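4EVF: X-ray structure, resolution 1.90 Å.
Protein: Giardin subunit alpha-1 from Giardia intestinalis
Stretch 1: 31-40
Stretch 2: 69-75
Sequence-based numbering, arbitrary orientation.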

# COMPACT_ATOMS: atom_id res chain seq x y z
N SER A 31 13.29 -1.59 -9.37
CA SER A 31 11.87 -1.89 -9.26
C SER A 31 11.67 -3.30 -8.72
O SER A 31 12.61 -4.07 -8.63
N ALA A 32 10.42 -3.64 -8.40
CA ALA A 32 10.11 -4.95 -7.86
C ALA A 32 10.49 -6.04 -8.87
O ALA A 32 11.11 -7.04 -8.51
N GLU A 33 10.12 -5.82 -10.13
CA GLU A 33 10.45 -6.74 -11.22
C GLU A 33 11.96 -6.89 -11.38
O GLU A 33 12.46 -8.01 -11.57
N SER A 34 12.69 -5.78 -11.30
CA SER A 34 14.15 -5.82 -11.41
C SER A 34 14.77 -6.56 -10.23
O SER A 34 15.69 -7.35 -10.40
N ARG A 35 14.27 -6.30 -9.03
CA ARG A 35 14.75 -7.05 -7.88
C ARG A 35 14.49 -8.55 -7.97
O ARG A 35 15.25 -9.35 -7.42
N GLU A 36 13.42 -8.94 -8.67
CA GLU A 36 13.18 -10.38 -8.95
C GLU A 36 14.30 -10.98 -9.81
O GLU A 36 14.77 -12.09 -9.55
N LYS A 37 14.70 -10.26 -10.86
CA LYS A 37 15.83 -10.68 -11.70
C LYS A 37 17.08 -10.83 -10.86
O LYS A 37 17.80 -11.83 -10.96
N ILE A 38 17.35 -9.83 -10.02
CA ILE A 38 18.54 -9.84 -9.18
C ILE A 38 18.54 -11.04 -8.23
O ILE A 38 19.57 -11.70 -8.05
N ALA A 39 17.39 -11.33 -7.64
CA ALA A 39 17.26 -12.46 -6.73
C ALA A 39 17.53 -13.77 -7.45
O ALA A 39 18.08 -14.71 -6.88
N LYS A 40 17.11 -13.85 -8.72
CA LYS A 40 17.40 -15.04 -9.52
C LYS A 40 18.89 -15.20 -9.74
O LYS A 40 19.42 -16.30 -9.61
N ASP A 69 11.61 -8.83 2.38
CA ASP A 69 10.42 -8.63 1.55
C ASP A 69 10.80 -8.06 0.18
O ASP A 69 10.27 -8.50 -0.85
N LEU A 70 11.70 -7.08 0.18
CA LEU A 70 12.12 -6.42 -1.05
C LEU A 70 12.76 -7.37 -2.06
O LEU A 70 12.82 -7.07 -3.26
N PHE A 71 13.24 -8.51 -1.57
CA PHE A 71 13.87 -9.49 -2.47
C PHE A 71 13.08 -10.80 -2.50
O PHE A 71 13.56 -11.85 -2.99
N SER A 72 11.84 -10.70 -2.02
CA SER A 72 10.89 -11.80 -2.08
C SER A 72 9.83 -11.54 -3.14
O SER A 72 9.84 -10.49 -3.79
N ASP A 73 8.93 -12.50 -3.33
CA ASP A 73 7.80 -12.33 -4.24
C ASP A 73 6.74 -11.46 -3.58
O ASP A 73 6.19 -11.82 -2.54
N ARG A 74 6.48 -10.30 -4.18
CA ARG A 74 5.62 -9.29 -3.58
C ARG A 74 4.16 -9.73 -3.45
O ARG A 74 3.41 -9.15 -2.68
N HIS A 75 3.78 -10.77 -4.20
CA HIS A 75 2.41 -11.29 -4.13
C HIS A 75 2.30 -12.27 -2.96
O HIS A 75 1.28 -12.28 -2.26

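The helix 32-40 presents one side to stretch 2. The CA-to-CB bonds of A32, R35, I38 and A39 point toward it, whereas those of E33 and E36 run sideways and rely on side-chain length to reach across. From stretch 2, R74 points toward the helix and F71 starts sideways but ends nearer. The two stretches together bury 454 Å², and the nearest CA pair is R35 CA to F71 CA, at 6.0 Å.

The apolar contacts centre on F71 (chi1 m, chi2 -69°). Its ring is approached obliquely by R35 and I38, with R35 CG 3.7 Å from F71 CE1 and I38 CG2 (chi1 m, chi2 t) more loosely placed, 4.5 Å from F71 CE1. A39, whose CB points toward stretch 2, meets backbone there, with A39 CB 3.9 Å from F71 O. A32 CB packs 3.8 Å from R74 CD, so the aliphatic part of that arginine also covers the start of the helix.

One direct hydrogen bond crosses the contact. R35, with chi1 m, chi2 t and chi3 m, carries its NE to 2.6 Å from L70 O; the N-H...O angle of 142° supports the assignment despite some bending. L70 (m, t) lies over one face of the same guanidinium, with its CD2 3.7 Å from R35 NH2.

Charge pairing gathers at R74 (p, t, t, chi4 -82°), which forms two salt bridges of different geometry. E36 (chi1 m, chi2 t) places OE2 at the guanidinium edge near its plane, 3.3 Å from R74 NH1. E33, rotated m then p, places its CD over one face; its OE2 is 3.5 Å from R74 NH2 but well out of plane, so this bridge rests on charge without an N-H pointing at the oxygen. D73 OD1 brings a like charge within 4.0 Å of E36 OE2. The other D73 oxygen serves its own helix: H75 N donates to D73 OD2 at 2.9 Å and 143°, an N-terminal cap.

Water completes the polar network. Water 4 donates to both E36 OE2 (2.8 Å) and D73 OD1 (2.7 Å), bridging the two carboxylates. Water 3 also donates to E36 OE2 (2.8 Å), while its oxygen accepts from R74 NH1 (2.8 Å) and R74 N (3.1 Å), reinforcing the E36-R74 pair. The oxygen of water 2 accepts from R35 NH2 at 3.1 Å, and that of water 1 lies 2.7 Å from A32 O, to which it can donate; each oxygen is also 3.3 Å from S72 O, a weak contact, with more acceptors in reach than protons.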

# COMPACT_ATOMS: atom_id res chain seq x y z
CB SER A 31 11.22 -1.83 -10.63
OG SER A 31 11.65 -2.94 -11.39
CB ALA A 32 8.65 -5.05 -7.50
CB GLU A 33 9.85 -6.24 -12.55
CG GLU A 33 8.31 -6.27 -12.60
CD GLU A 33 7.64 -5.06 -11.94
OE1 GLU A 33 8.32 -4.18 -11.36
OE2 GLU A 33 6.39 -4.98 -12.03
CB SER A 34 14.75 -4.41 -11.50
OG SER A 34 14.44 -3.76 -12.73
CB ARG A 35 14.22 -6.46 -6.57
CG ARG A 35 14.79 -5.08 -6.29
CD ARG A 35 14.35 -4.58 -4.92
NE ARG A 35 12.95 -4.92 -4.67
CZ ARG A 35 11.97 -4.04 -4.68
NH1 ARG A 35 12.23 -2.76 -4.91
NH2 ARG A 35 10.73 -4.43 -4.44
CB GLU A 36 11.83 -10.60 -9.61
CG GLU A 36 10.62 -10.15 -8.77
CD GLU A 36 9.30 -10.49 -9.43
OE1 GLU A 36 9.20 -10.39 -10.68
OE2 GLU A 36 8.35 -10.88 -8.71
CB LYS A 37 16.09 -9.66 -12.82
CG LYS A 37 15.04 -9.63 -13.91
CD LYS A 37 15.52 -8.84 -15.13
CE LYS A 37 15.56 -7.34 -14.87
NZ LYS A 37 15.91 -6.53 -16.09
CB ILE A 38 18.65 -8.52 -8.36
CG1 ILE A 38 18.81 -7.32 -9.30
CG2 ILE A 38 19.81 -8.61 -7.37
CD1 ILE A 38 18.64 -5.96 -8.62
CB ALA A 39 15.88 -12.48 -6.11
CB LYS A 40 16.67 -15.02 -10.87
CG LYS A 40 15.21 -15.45 -10.79
CD LYS A 40 14.63 -15.71 -12.17
CE LYS A 40 15.30 -16.92 -12.82
NZ LYS A 40 14.59 -18.20 -12.56
CB ASP A 69 9.44 -7.66 2.23
CG ASP A 69 8.76 -8.26 3.45
OD1 ASP A 69 8.85 -9.48 3.68
OD2 ASP A 69 8.10 -7.49 4.18
CB LEU A 70 13.05 -5.25 -0.75
CG LEU A 70 12.36 -4.09 -0.00
CD1 LEU A 70 13.39 -3.16 0.65
CD2 LEU A 70 11.42 -3.32 -0.93
CB PHE A 71 15.35 -9.67 -2.13
CG PHE A 71 16.17 -8.46 -2.49
CD1 PHE A 71 16.37 -8.12 -3.82
CD2 PHE A 71 16.67 -7.61 -1.50
CE1 PHE A 71 17.10 -7.00 -4.16
CE2 PHE A 71 17.40 -6.49 -1.84
CZ PHE A 71 17.62 -6.18 -3.16
CB SER A 72 10.24 -12.00 -0.72
OG SER A 72 11.23 -12.34 0.23
CB ASP A 73 7.19 -13.68 -4.63
CG ASP A 73 6.20 -13.56 -5.78
OD1 ASP A 73 6.51 -14.00 -6.91
OD2 ASP A 73 5.11 -13.01 -5.55
CB ARG A 74 5.70 -7.98 -4.36
CG ARG A 74 5.05 -8.03 -5.75
CD ARG A 74 5.40 -6.77 -6.56
NE ARG A 74 4.84 -6.82 -7.91
CZ ARG A 74 5.40 -7.46 -8.92
NH1 ARG A 74 6.54 -8.12 -8.73
NH2 ARG A 74 4.84 -7.46 -10.13
CB HIS A 75 2.02 -11.95 -5.46
CG HIS A 75 2.21 -11.04 -6.63
ND1 HIS A 75 3.01 -11.36 -7.70
CD2 HIS A 75 1.73 -9.80 -6.88
CE1 HIS A 75 3.01 -10.37 -8.57
NE2 HIS A 75 2.24 -9.40 -8.10
O HOH W 1 10.52 -8.15 -6.08
O HOH W 2 9.48 -7.18 -3.88
O HOH W 3 7.97 -9.16 -6.59
O HOH W 4 9.07 -13.33 -7.46